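Local coordinates for DUF357 domain-containing protein (Archaeoglobus fulgidus DSM 4304, PDB 2OO2), which is of unknown function but folds as a small, mostly helical DUF357-family protein found as a pair of chains in the crystal, at residues Trp64-Ile67 with Gly68-Val71. Residues are numbered along the deposited sequence; the frame is centred on the assembly and turned at random.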
loop_
_atom_site.group_PDB
_atom_site.type_symbol
_atom_site.label_atom_id
_atom_site.label_comp_id
_atom_site.label_asym_id
_atom_site.label_seq_id
_atom_site.Cartn_x
_atom_site.Cartn_y
_atom_site.Cartn_z
ATOM N N TRP A 64 5.457 2.308 -3.521
ATOM C CA TRP A 64 6.112 3.133 -4.605
ATOM C C TRP A 64 7.601 2.815 -4.593
ATOM O O TRP A 64 8.245 2.720 -5.695
ATOM C CB TRP A 64 5.915 4.642 -4.416
ATOM C CG TRP A 64 4.568 5.105 -4.952
ATOM C CD1 TRP A 64 3.414 5.260 -4.228
ATOM C CD2 TRP A 64 4.238 5.364 -6.313
ATOM N NE1 TRP A 64 2.374 5.633 -5.075
ATOM C CE2 TRP A 64 2.862 5.697 -6.361
ATOM C CE3 TRP A 64 4.984 5.356 -7.514
ATOM C CZ2 TRP A 64 2.209 6.015 -7.567
ATOM C CZ3 TRP A 64 4.331 5.705 -8.710
ATOM C CH2 TRP A 64 2.974 6.010 -8.730
ATOM N N LEU A 65 8.156 2.707 -3.379
ATOM C CA LEU A 65 9.558 2.340 -3.163
ATOM C C LEU A 65 9.882 0.921 -3.643
ATOM O O LEU A 65 10.751 0.764 -4.571
ATOM C CB LEU A 65 9.989 2.579 -1.691
ATOM C CG LEU A 65 11.492 2.545 -1.424
ATOM C CD1 LEU A 65 11.744 3.155 -0.046
ATOM C CD2 LEU A 65 12.067 1.152 -1.504
ATOM N N GLU A 66 9.186 -0.107 -3.138
ATOM C CA GLU A 66 9.411 -1.511 -3.544
ATOM C C GLU A 66 9.161 -1.780 -5.036
ATOM O O GLU A 66 9.977 -2.397 -5.659
ATOM C CB GLU A 66 8.630 -2.516 -2.730
ATOM C CG GLU A 66 9.209 -2.618 -1.317
ATOM C CD GLU A 66 10.689 -3.081 -1.274
ATOM O OE1 GLU A 66 11.004 -4.255 -1.523
ATOM O OE2 GLU A 66 11.528 -2.275 -0.920
ATOM N N ILE A 67 8.067 -1.264 -5.568
ATOM C CA ILE A 67 7.696 -1.468 -6.970
ATOM C C ILE A 67 8.620 -0.665 -7.907
ATOM O O ILE A 67 8.950 -1.150 -9.006
ATOM C CB ILE A 67 6.172 -1.234 -7.250
ATOM C CG1 ILE A 67 5.314 -2.187 -6.392
ATOM C CG2 ILE A 67 5.874 -1.426 -8.736
ATOM C CD1 ILE A 67 3.799 -1.789 -6.257
ATOM N N GLY A 68 9.019 0.530 -7.477
ATOM C CA GLY A 68 10.045 1.324 -8.141
ATOM C C GLY A 68 11.341 0.529 -8.295
ATOM O O GLY A 68 11.931 0.510 -9.394
ATOM N N LEU A 69 11.800 -0.091 -7.191
ATOM C CA LEU A 69 12.979 -0.994 -7.220
ATOM C C LEU A 69 12.776 -2.190 -8.174
ATOM O O LEU A 69 13.671 -2.487 -9.010
ATOM C CB LEU A 69 13.355 -1.493 -5.816
ATOM C CG LEU A 69 14.085 -0.506 -4.902
ATOM C CD1 LEU A 69 14.264 -1.078 -3.520
ATOM C CD2 LEU A 69 15.463 -0.076 -5.483
ATOM N N GLU A 70 11.602 -2.843 -8.080
ATOM C CA GLU A 70 11.300 -4.005 -8.923
ATOM C C GLU A 70 11.354 -3.687 -10.425
ATOM O O GLU A 70 11.891 -4.463 -11.198
ATOM C CB GLU A 70 9.951 -4.636 -8.565
ATOM C CG GLU A 70 9.760 -6.071 -9.123
ATOM C CD GLU A 70 10.781 -7.045 -8.555
ATOM O OE1 GLU A 70 10.952 -7.077 -7.319
ATOM O OE2 GLU A 70 11.430 -7.775 -9.346
ATOM N N VAL A 71 10.797 -2.556 -10.835
ATOM C CA VAL A 71 10.696 -2.254 -12.264
ATOM C C VAL A 71 11.917 -1.474 -12.768
ATOM O O VAL A 71 11.977 -1.048 -13.950
ATOM C CB VAL A 71 9.377 -1.510 -12.613
ATOM C CG1 VAL A 71 8.146 -2.364 -12.247
ATOM C CG2 VAL A 71 9.335 -0.116 -11.996
#
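Leu65 and Leu69, one turn apart near the C-terminal end of helix 51-70, lie side by side and point the same way, with Leu65 CD2 3.7 Å from Leu69 CD1. Leu65 starts out pointing away, but with CG anti to the backbone N (chi1 -166°) the end of its chain comes alongside Leu69. The same Leu69 CD1 meets the carboxylate of Glu66, whose bent chain brings OE2 to 4.0 Å. Four residues after Ile67, Val71 sets its side chain against the Ile67 carbonyl, Val71 CG2 lying 3.2 Å from Ile67 O, while Ile67 CG2 and Val71 CG1 touch more loosely.

Beneath the side chains run four i to i+4 backbone bonds. Leu69 N to Leu65 O is the straightest, at 165°; Gly68 N to Trp64 O is the most bent, at 141°.

Outward, Arg21 of helix 3-21 touches both leucines, and Leu74 packs on Leu69 and shares a backbone hydrogen bond with Gly68. Ile67 packs on Trp64 of the second subunit, and Val71 on its Phe31. The last two turns of helix 51-70, with Val71 just beyond that range, therefore pack through their leucines on helix 3-21 and through Ile67 and Val71 on the second subunit, the amides of Gly68 to Val71 paired along the backbone.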